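Side-chain contacts in ATP-dependent RNA helicase HrpB (Escherichia coli, PDB 6EUD), which hydrolyses ATP to ADP and phosphate and binds single-stranded RNA as a bacterial DExH-box helicase of the DEAH/RHA group: residues Q197-A202 with L220-V225; E233-R238 with V271-N276; D574-D579 with G583-W588. All blocks are in the same frame, centred on the assembly; numbering follows the deposited sequence. Where two conformers were deposited one is given.

Contact 1. Residues Q197-A202 with L220-V225; sequences QRFDDA and LFLPGV
Phe-199, in the first turn of helix 199-213, meets Leu-222 and Pro-223, where strand 217-221 leads into helix 225-236. The far end of its ring does the touching: CE2 lies 3.9 Å from Leu-222 CD2, and CZ lies 4.2 Å from Pro-223 CD. Both partners come up obliquely to the ring, so this is aliphatic packing against the far end of the ring, and not a stack. With CG swung opposite the backbone N (chi1 179°), the phenyl group extends off the helix start and can span the gap to the other segment. Leu-222 answers with one branch. Its CG sits opposite the carbonyl carbon (chi1 -67°), and this brings CD2 round to the ring although the CB bond itself does not aim there. Pro-223 needs no such turn, since its CB bond already points at the helix and the ring atom CD makes the contact from the direction opposite to Phe-199.

On the helix start, Arg-198 occupies the N-cap position. Its NH1 forms a salt bridge with Asp-200 OD2 at 2.7 Å, but as a hydrogen bond the pair is bent and weak. The Asp-200 side chain leads away from Leu-222 toward helix 225-236, where it touches Arg-230, Val-231 and Gln-234. Phe-199 also packs on Cys-293 and Gln-295 of strand 287-302, and Pro-223 shares Cys-293 with it. Helix start and neighbouring strand thus come together where the chain leaves strand 217-221, an arrangement that belongs to the alpha/beta, RecA-like C-terminal domain of superfamily 2 helicases.

Contact 2. Residues E233-R238 with V271-N276; sequences EQLASR and VVLATN
Helix 225-236 passes over strand 269-274 at side-chain distance, with the CA atoms of Leu-235 and Val-271, the nearest pair, 9.5 Å apart. Leu-235 bridges that gap. Its CD2 meets Val-271 CG1 at 4.0 Å, the two side chains reaching toward each other tip to tip, and the same methyl lies 4.2 Å from Leu-273 CD2. Val-271 and Leu-273, alternate residues of the strand, both turn their side chains to the helix, so one leucine branch serves two strand positions. The Val-271 methyl that takes part is the one opposite its backbone N (chi1 176°).

At the helix end, Arg-238 folds back on the last turn. Its NH1 donates to Gln-234 O at 2.6 Å and to Gln-234 OE1 at 3.1 Å, both acceptors lying close to the guanidinium plane. This double grip ties the side chain across the helix terminus and gives a late carbonyl a partner. Leu-245 of strand 243-248 touches both Leu-235 and Val-271. The chemistry is thus divided: between 233-238 and 271-276 the contact is made by buried methyl groups, which implies a hydrophobic attachment, while the hydrogen bonds of Arg-238 go to Gln-234 of the same segment, with a long, weak ion pair to Asp-201 beyond.

Contact 3. Residues D574-D579 with G583-W588; sequences DTVEWD and GTLKAW
Gly-583 and Thr-584 both face Asp-579, a G1 beta bulge at the turn end of this hairpin, and the indole of Trp-578 lies across the same backbone. Asp-579 O receives Thr-584 N at 3.3 Å and, more weakly, Gly-583 N, whose residue takes a positive phi of 63°. Over one face of the Trp-578 ring sits Thr-584 O, and CZ2 comes within 3.3 Å of Gly-583 C. The ring gets there because its CG stands opposite the backbone N (chi1 -176°), which lays the indole over the partner strand; Leu-585 CB meets it at CZ3.

Beyond the bulge the strands run antiparallel in regular register. Thr-575 with Trp-588 and Glu-577 with Lys-586 are hydrogen-bonded pairs, and Val-576 with Ala-587 is a non-hydrogen-bonded one. On the face bearing Thr-575, Trp-588 reaches across toward the partner strand, with CG between N and carbonyl carbon (chi1 69°). Thr-575 CB then stands 3.7 Å from the centroid of the six-membered ring, a CH-pi contact over the face. Glu-577 meets the rim of that ring instead, OE1 lying near the ring plane 3.5 Å from CH2, with carboxylate and indole almost perpendicular. The same OE1 forms a salt bridge with Lys-622. On the face bearing Trp-578, Val-576 CG1 packs 3.7 Å from Leu-585 CD1, and its CG2 packs 3.9 Å from Ala-587 CB.

Strand 584-593 is the middle strand of a three-stranded antiparallel sheet in the connector region, between 571-579 and 596-602. Helix 608-622 packs on strand 571-579 through Ala-614, Asn-617 and Asp-621, and Leu-678 from a later loop touches Trp-578 and Leu-585.

In the fold
Contacts 1 and 2 are neighbours in one domain, their centres 8 Å apart. Strands 217-221 and 269-274 lie side by side in the same sheet, where Leu-220 N to Val-272 O (2.7 Å) and Leu-222 N to Ala-274 O (2.8 Å) are probable hydrogen bonds. Helix 225-236 follows directly from the strand of contact 1 and supplies the helical half of contact 2. Contact 3 stands well apart in the connector region: its centre is about 57 Å from that of contact 1 and about 64 Å from that of contact 2. All three contacts lie away from the predicted ATP-binding loop and the DEFH box, which belong to the other helicase domain.

Contact 1. Residues Q197-A202 with L220-V225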
loop_
_atom_site.group_PDB
_atom_site.type_symbol
_atom_site.label_atom_id
_atom_site.label_comp_id
_atom_site.label_asym_id
_atom_site.label_seq_id
_atom_site.Cartn_x
_atom_site.Cartn_y
_atom_site.Cartn_z
ATOM N N GLN A 197 5.243 27.961 18.292
ATOM C CA GLN A 197 5.131 28.863 17.148
ATOM C C GLN A 197 4.425 28.157 15.991
ATOM O O GLN A 197 4.603 26.951 15.804
ATOM C CB GLN A 197 6.515 29.349 16.684
ATOM C CG GLN A 197 7.183 30.371 17.595
ATOM C CD GLN A 197 8.489 30.913 17.021
ATOM O OE1 GLN A 197 8.901 30.541 15.927
ATOM N NE2 GLN A 197 9.149 31.791 17.768
ATOM N N ARG A 198 3.640 28.905 15.213
ATOM C CA ARG A 198 3.071 28.373 13.977
ATOM C C ARG A 198 4.191 27.973 13.020
ATOM O O ARG A 198 5.302 28.488 13.116
ATOM C CB ARG A 198 2.159 29.397 13.302
ATOM C CG ARG A 198 1.120 29.992 14.227
ATOM C CD ARG A 198 0.272 31.022 13.509
ATOM N NE ARG A 198 -0.511 30.393 12.461
ATOM C CZ ARG A 198 -0.566 30.834 11.215
ATOM N NH1 ARG A 198 0.106 31.930 10.896
ATOM N NH2 ARG A 198 -1.299 30.200 10.298
ATOM N N PHE A 199 3.906 27.061 12.090
ATOM C CA PHE A 199 4.901 26.689 11.094
ATOM C C PHE A 199 5.362 27.915 10.274
ATOM O O PHE A 199 6.563 28.179 10.184
ATOM C CB PHE A 199 4.353 25.584 10.172
ATOM C CG PHE A 199 5.306 25.156 9.082
ATOM C CD1 PHE A 199 6.363 24.283 9.357
ATOM C CD2 PHE A 199 5.143 25.617 7.773
ATOM C CE1 PHE A 199 7.243 23.879 8.354
ATOM C CE2 PHE A 199 6.015 25.211 6.755
ATOM C CZ PHE A 199 7.066 24.335 7.051
ATOM N N ASP A 200 4.419 28.677 9.713
ATOM C CA ASP A 200 4.779 29.763 8.800
ATOM C C ASP A 200 5.567 30.883 9.502
ATOM O O ASP A 200 6.521 31.417 8.925
ATOM C CB ASP A 200 3.532 30.347 8.095
ATOM C CG ASP A 200 2.486 30.907 9.066
ATOM O OD1 ASP A 200 2.714 30.938 10.297
ATOM O OD2 ASP A 200 1.425 31.353 8.584
ATOM N N ASP A 201 5.196 31.230 10.733
ATOM C CA ASP A 201 5.976 32.194 11.519
ATOM C C ASP A 201 7.382 31.681 11.807
ATOM O O ASP A 201 8.367 32.412 11.685
ATOM C CB ASP A 201 5.295 32.502 12.850
ATOM C CG ASP A 201 4.057 33.366 12.693
ATOM O OD1 ASP A 201 3.976 34.117 11.697
ATOM O OD2 ASP A 201 3.166 33.293 13.568
ATOM N N ALA A 202 7.469 30.420 12.214
ATOM C CA ALA A 202 8.740 29.843 12.585
ATOM C C ALA A 202 9.667 29.827 11.371
ATOM O O ALA A 202 10.831 30.202 11.489
ATOM C CB ALA A 202 8.553 28.433 13.162
ATOM N N LEU A 220 14.226 28.436 -0.404
ATOM C CA LEU A 220 13.453 27.908 0.711
ATOM C C LEU A 220 12.521 26.796 0.234
ATOM O O LEU A 220 11.635 27.053 -0.579
ATOM C CB LEU A 220 12.656 29.044 1.362
ATOM C CG LEU A 220 11.588 28.715 2.397
ATOM C CD1 LEU A 220 12.159 27.903 3.561
ATOM C CD2 LEU A 220 10.944 30.025 2.891
ATOM N N PHE A 221 12.725 25.576 0.729
ATOM C CA PHE A 221 11.869 24.444 0.366
ATOM C C PHE A 221 10.708 24.333 1.330
ATOM O O PHE A 221 10.924 24.300 2.528
ATOM C CB PHE A 221 12.658 23.123 0.348
ATOM C CG PHE A 221 13.659 23.012 -0.803
ATOM C CD1 PHE A 221 15.028 23.231 -0.592
ATOM C CD2 PHE A 221 13.232 22.688 -2.090
ATOM C CE1 PHE A 221 15.955 23.123 -1.646
ATOM C CE2 PHE A 221 14.149 22.578 -3.152
ATOM C CZ PHE A 221 15.511 22.793 -2.929
ATOM N N LEU A 222 9.485 24.280 0.794
ATOM C CA LEU A 222 8.259 24.157 1.584
ATOM C C LEU A 222 7.396 23.004 1.051
ATOM O O LEU A 222 7.618 22.536 -0.070
ATOM C CB LEU A 222 7.502 25.487 1.548
ATOM C CG LEU A 222 8.298 26.553 2.295
ATOM C CD1 LEU A 222 7.715 27.950 2.149
ATOM C CD2 LEU A 222 8.390 26.128 3.768
ATOM N N PRO A 223 6.408 22.533 1.845
ATOM C CA PRO A 223 5.633 21.361 1.401
ATOM C C PRO A 223 4.679 21.625 0.222
ATOM O O PRO A 223 4.497 20.740 -0.614
ATOM C CB PRO A 223 4.820 20.984 2.646
ATOM C CG PRO A 223 5.527 21.664 3.813
ATOM C CD PRO A 223 6.070 22.922 3.229
ATOM N N GLY A 224 4.064 22.801 0.168
ATOM C CA GLY A 224 3.141 23.105 -0.904
ATOM C C GLY A 224 2.793 24.571 -1.056
ATOM O O GLY A 224 3.272 25.427 -0.301
ATOM N N VAL A 225 1.932 24.851 -2.032
ATOM C CA VAL A 225 1.546 26.206 -2.387
ATOM C C VAL A 225 0.988 27.012 -1.223
ATOM O O VAL A 225 1.368 28.171 -1.002
ATOM C CB VAL A 225 0.515 26.184 -3.513
ATOM C CG1 VAL A 225 0.056 27.621 -3.864
ATOM C CG2 VAL A 225 1.112 25.502 -4.737
#

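Contact 2. Residues E233-R238 with V271-N276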
loop_
_atom_site.group_PDB
_atom_site.type_symbol
_atom_site.label_atom_id
_atom_site.label_comp_id
_atom_site.label_asym_id
_atom_site.label_seq_id
_atom_site.Cartn_x
_atom_site.Cartn_y
_atom_site.Cartn_z
ATOM N N GLU A 233 3.870 35.803 3.210
ATOM C CA GLU A 233 3.267 36.904 3.946
ATOM C C GLU A 233 4.029 37.194 5.244
ATOM O O GLU A 233 4.266 38.358 5.568
ATOM C CB GLU A 233 1.799 36.605 4.246
ATOM C CG GLU A 233 1.147 37.635 5.137
ATOM C CD GLU A 233 -0.360 37.553 5.098
ATOM O OE1 GLU A 233 -0.883 36.720 4.328
ATOM O OE2 GLU A 233 -1.020 38.323 5.832
ATOM N N GLN A 234 4.421 36.148 5.974
ATOM C CA GLN A 234 5.146 36.343 7.228
ATOM C C GLN A 234 6.535 36.891 6.973
ATOM O O GLN A 234 7.061 37.671 7.766
ATOM C CB GLN A 234 5.235 35.038 8.025
ATOM C CG GLN A 234 3.885 34.548 8.495
ATOM C CD GLN A 234 3.102 35.654 9.199
ATOM O OE1 GLN A 234 3.652 36.392 10.016
ATOM N NE2 GLN A 234 1.824 35.788 8.863
ATOM N N LEU A 235 7.128 36.478 5.860
ATOM C CA LEU A 235 8.470 36.905 5.490
ATOM C C LEU A 235 8.474 38.400 5.152
ATOM O O LEU A 235 9.372 39.145 5.536
ATOM C CB LEU A 235 8.956 36.058 4.314
ATOM C CG LEU A 235 10.417 35.650 4.207
ATOM C CD1 LEU A 235 10.973 35.323 5.567
ATOM C CD2 LEU A 235 10.506 34.441 3.285
ATOM N N ALA A 236 7.417 38.828 4.476
ATOM C CA ALA A 236 7.248 40.195 3.987
ATOM C C ALA A 236 7.442 41.315 5.030
ATOM O O ALA A 236 7.868 42.424 4.690
ATOM C CB ALA A 236 5.872 40.311 3.350
ATOM N N SER A 237 7.143 41.025 6.291
ATOM C CA SER A 237 7.258 42.007 7.371
ATOM C C SER A 237 8.590 41.916 8.131
ATOM O O SER A 237 8.872 42.719 9.018
ATOM C CB SER A 237 6.112 41.813 8.351
ATOM O OG SER A 237 6.174 40.505 8.911
ATOM N N ARG A 238 9.397 40.918 7.785
ATOM C CA ARG A 238 10.616 40.641 8.524
ATOM C C ARG A 238 11.877 40.816 7.670
ATOM O O ARG A 238 12.994 40.575 8.150
ATOM C CB ARG A 238 10.572 39.215 9.105
ATOM C CG ARG A 238 9.494 38.973 10.161
ATOM C CD ARG A 238 9.411 37.488 10.526
ATOM N NE ARG A 238 8.495 37.211 11.630
ATOM C CZ ARG A 238 7.171 37.129 11.496
ATOM N NH1 ARG A 238 6.604 37.339 10.314
ATOM N NH2 ARG A 238 6.402 36.859 12.545
ATOM N N VAL A 271 14.669 35.651 -2.247
ATOM C CA VAL A 271 14.248 34.444 -1.572
ATOM C C VAL A 271 13.288 33.695 -2.478
ATOM O O VAL A 271 12.217 34.194 -2.796
ATOM C CB VAL A 271 13.561 34.735 -0.234
ATOM C CG1 VAL A 271 13.047 33.427 0.393
ATOM C CG2 VAL A 271 14.519 35.468 0.705
ATOM N N VAL A 272 13.676 32.502 -2.896
ATOM C CA VAL A 272 12.813 31.694 -3.726
ATOM C C VAL A 272 12.115 30.684 -2.842
ATOM O O VAL A 272 12.754 29.882 -2.166
ATOM C CB VAL A 272 13.589 30.986 -4.853
ATOM C CG1 VAL A 272 12.668 30.134 -5.667
ATOM C CG2 VAL A 272 14.241 32.002 -5.749
ATOM N N LEU A 273 10.791 30.758 -2.824
ATOM C CA LEU A 273 9.975 29.852 -2.038
ATOM C C LEU A 273 9.431 28.789 -2.991
ATOM O O LEU A 273 8.639 29.080 -3.877
ATOM C CB LEU A 273 8.848 30.608 -1.322
ATOM C CG LEU A 273 9.166 31.852 -0.466
ATOM C CD1 LEU A 273 9.160 33.147 -1.295
ATOM C CD2 LEU A 273 8.211 31.969 0.732
ATOM N N ALA A 274 9.865 27.550 -2.816
ATOM C CA ALA A 274 9.549 26.506 -3.780
ATOM C C ALA A 274 9.144 25.213 -3.101
ATOM O O ALA A 274 9.434 25.002 -1.913
ATOM C CB ALA A 274 10.749 26.263 -4.706
ATOM N N THR A 275 8.470 24.355 -3.865
ATOM C CA THR A 275 8.243 22.963 -3.486
ATOM C C THR A 275 9.426 22.132 -3.959
ATOM O O THR A 275 10.322 22.668 -4.619
ATOM C CB THR A 275 6.972 22.415 -4.116
ATOM O OG1 THR A 275 7.121 22.463 -5.538
ATOM C CG2 THR A 275 5.775 23.252 -3.710
ATOM N N ASN A 276 9.423 20.823 -3.691
ATOM C CA ASN A 276 10.592 20.006 -4.051
ATOM C C ASN A 276 10.814 19.810 -5.559
ATOM O O ASN A 276 11.709 19.076 -5.968
ATOM C CB ASN A 276 10.544 18.640 -3.353
ATOM C CG ASN A 276 9.293 17.862 -3.652
ATOM O OD1 ASN A 276 8.461 18.260 -4.476
ATOM N ND2 ASN A 276 9.143 16.734 -2.967
#

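Contact 3. Residues D574-D579 with G583-W588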
loop_
_atom_site.group_PDB
_atom_site.type_symbol
_atom_site.label_atom_id
_atom_site.label_comp_id
_atom_site.label_asym_id
_atom_site.label_seq_id
_atom_site.Cartn_x
_atom_site.Cartn_y
_atom_site.Cartn_z
ATOM N N ASP A 574 -28.923 -12.875 9.320
ATOM C CA ASP A 574 -29.767 -13.165 10.476
ATOM C C ASP A 574 -28.929 -13.418 11.730
ATOM O O ASP A 574 -27.789 -13.886 11.653
ATOM C CB ASP A 574 -30.669 -14.366 10.189
ATOM C CG ASP A 574 -31.519 -14.173 8.943
ATOM O OD1 ASP A 574 -31.825 -13.009 8.602
ATOM O OD2 ASP A 574 -31.881 -15.187 8.304
ATOM N N THR A 575 -29.486 -13.091 12.890
ATOM C CA THR A 575 -28.767 -13.286 14.137
ATOM C C THR A 575 -29.680 -13.813 15.220
ATOM O O THR A 575 -30.754 -13.259 15.466
ATOM C CB THR A 575 -28.113 -11.983 14.635
ATOM O OG1 THR A 575 -27.249 -11.463 13.622
ATOM C CG2 THR A 575 -27.288 -12.239 15.885
ATOM N N VAL A 576 -29.265 -14.899 15.866
ATOM C CA VAL A 576 -29.978 -15.380 17.045
ATOM C C VAL A 576 -28.975 -15.582 18.168
ATOM O O VAL A 576 -27.910 -16.165 17.967
ATOM C CB VAL A 576 -30.759 -16.685 16.775
ATOM C CG1 VAL A 576 -31.348 -17.211 18.057
ATOM C CG2 VAL A 576 -31.870 -16.439 15.798
ATOM N N GLU A 577 -29.315 -15.073 19.346
ATOM C CA GLU A 577 -28.438 -15.139 20.511
ATOM C C GLU A 577 -29.237 -14.809 21.763
ATOM O O GLU A 577 -30.385 -14.362 21.675
ATOM C CB GLU A 577 -27.280 -14.163 20.369
ATOM C CG GLU A 577 -27.758 -12.725 20.376
ATOM C CD GLU A 577 -26.755 -11.789 19.774
ATOM O OE1 GLU A 577 -26.712 -10.616 20.197
ATOM O OE2 GLU A 577 -26.012 -12.231 18.875
ATOM N N TRP A 578 -28.625 -15.017 22.926
ATOM C CA TRP A 578 -29.287 -14.722 24.192
ATOM C C TRP A 578 -28.698 -13.490 24.880
ATOM O O TRP A 578 -27.510 -13.448 25.211
ATOM C CB TRP A 578 -29.206 -15.927 25.129
ATOM C CG TRP A 578 -29.942 -15.722 26.407
ATOM C CD1 TRP A 578 -29.409 -15.336 27.608
ATOM C CD2 TRP A 578 -31.356 -15.894 26.631
ATOM N NE1 TRP A 578 -30.401 -15.259 28.557
ATOM C CE2 TRP A 578 -31.604 -15.597 27.988
ATOM C CE3 TRP A 578 -32.428 -16.272 25.817
ATOM C CZ2 TRP A 578 -32.885 -15.671 28.556
ATOM C CZ3 TRP A 578 -33.704 -16.338 26.381
ATOM C CH2 TRP A 578 -33.919 -16.041 27.738
ATOM N N ASP A 579 -29.548 -12.493 25.095
ATOM C CA ASP A 579 -29.168 -11.280 25.799
ATOM C C ASP A 579 -29.240 -11.493 27.322
ATOM O O ASP A 579 -30.327 -11.453 27.929
ATOM C CB ASP A 579 -30.064 -10.120 25.341
ATOM C CG ASP A 579 -29.729 -8.806 26.021
ATOM O OD1 ASP A 579 -28.652 -8.712 26.650
ATOM O OD2 ASP A 579 -30.532 -7.853 25.893
ATOM N N GLY A 583 -32.114 -10.866 29.805
ATOM C CA GLY A 583 -32.714 -12.178 29.975
ATOM C C GLY A 583 -33.784 -12.510 28.957
ATOM O O GLY A 583 -34.846 -13.034 29.298
ATOM N N THR A 584 -33.489 -12.218 27.696
ATOM C CA THR A 584 -34.443 -12.394 26.613
ATOM C C THR A 584 -33.735 -12.955 25.382
ATOM O O THR A 584 -32.515 -12.853 25.260
ATOM C CB THR A 584 -35.143 -11.061 26.264
ATOM O OG1 THR A 584 -35.903 -11.209 25.059
ATOM C CG2 THR A 584 -34.126 -9.965 26.068
ATOM N N LEU A 585 -34.502 -13.565 24.483
ATOM C CA LEU A 585 -33.957 -14.073 23.227
ATOM C C LEU A 585 -33.964 -12.958 22.180
ATOM O O LEU A 585 -35.000 -12.330 21.941
ATOM C CB LEU A 585 -34.762 -15.284 22.742
ATOM C CG LEU A 585 -34.536 -15.774 21.309
ATOM C CD1 LEU A 585 -33.199 -16.451 21.180
ATOM C CD2 LEU A 585 -35.656 -16.706 20.885
ATOM N N LYS A 586 -32.809 -12.688 21.582
ATOM C CA LYS A 586 -32.731 -11.685 20.527
ATOM C C LYS A 586 -32.626 -12.376 19.182
ATOM O O LYS A 586 -31.764 -13.222 18.977
ATOM C CB LYS A 586 -31.547 -10.732 20.737
ATOM C CG LYS A 586 -31.737 -9.756 21.893
ATOM C CD LYS A 586 -33.146 -9.171 21.872
ATOM C CE LYS A 586 -33.426 -8.274 23.061
ATOM N NZ LYS A 586 -34.889 -8.025 23.163
ATOM N N ALA A 587 -33.519 -12.013 18.269
ATOM C CA ALA A 587 -33.589 -12.658 16.966
ATOM C C ALA A 587 -34.046 -11.669 15.920
ATOM O O ALA A 587 -35.240 -11.339 15.811
ATOM C CB ALA A 587 -34.521 -13.853 17.007
ATOM N N TRP A 588 -33.088 -11.188 15.143
ATOM C CA TRP A 588 -33.415 -10.203 14.135
ATOM C C TRP A 588 -32.834 -10.579 12.773
ATOM O O TRP A 588 -31.898 -11.384 12.677
ATOM C CB TRP A 588 -32.937 -8.809 14.593
ATOM C CG TRP A 588 -31.435 -8.613 14.651
ATOM C CD1 TRP A 588 -30.641 -8.090 13.667
ATOM C CD2 TRP A 588 -30.560 -8.921 15.748
ATOM N NE1 TRP A 588 -29.329 -8.063 14.076
ATOM C CE2 TRP A 588 -29.249 -8.561 15.350
ATOM C CE3 TRP A 588 -30.751 -9.462 17.022
ATOM C CZ2 TRP A 588 -28.139 -8.734 16.180
ATOM C CZ3 TRP A 588 -29.641 -9.633 17.848
ATOM C CH2 TRP A 588 -28.355 -9.268 17.421
#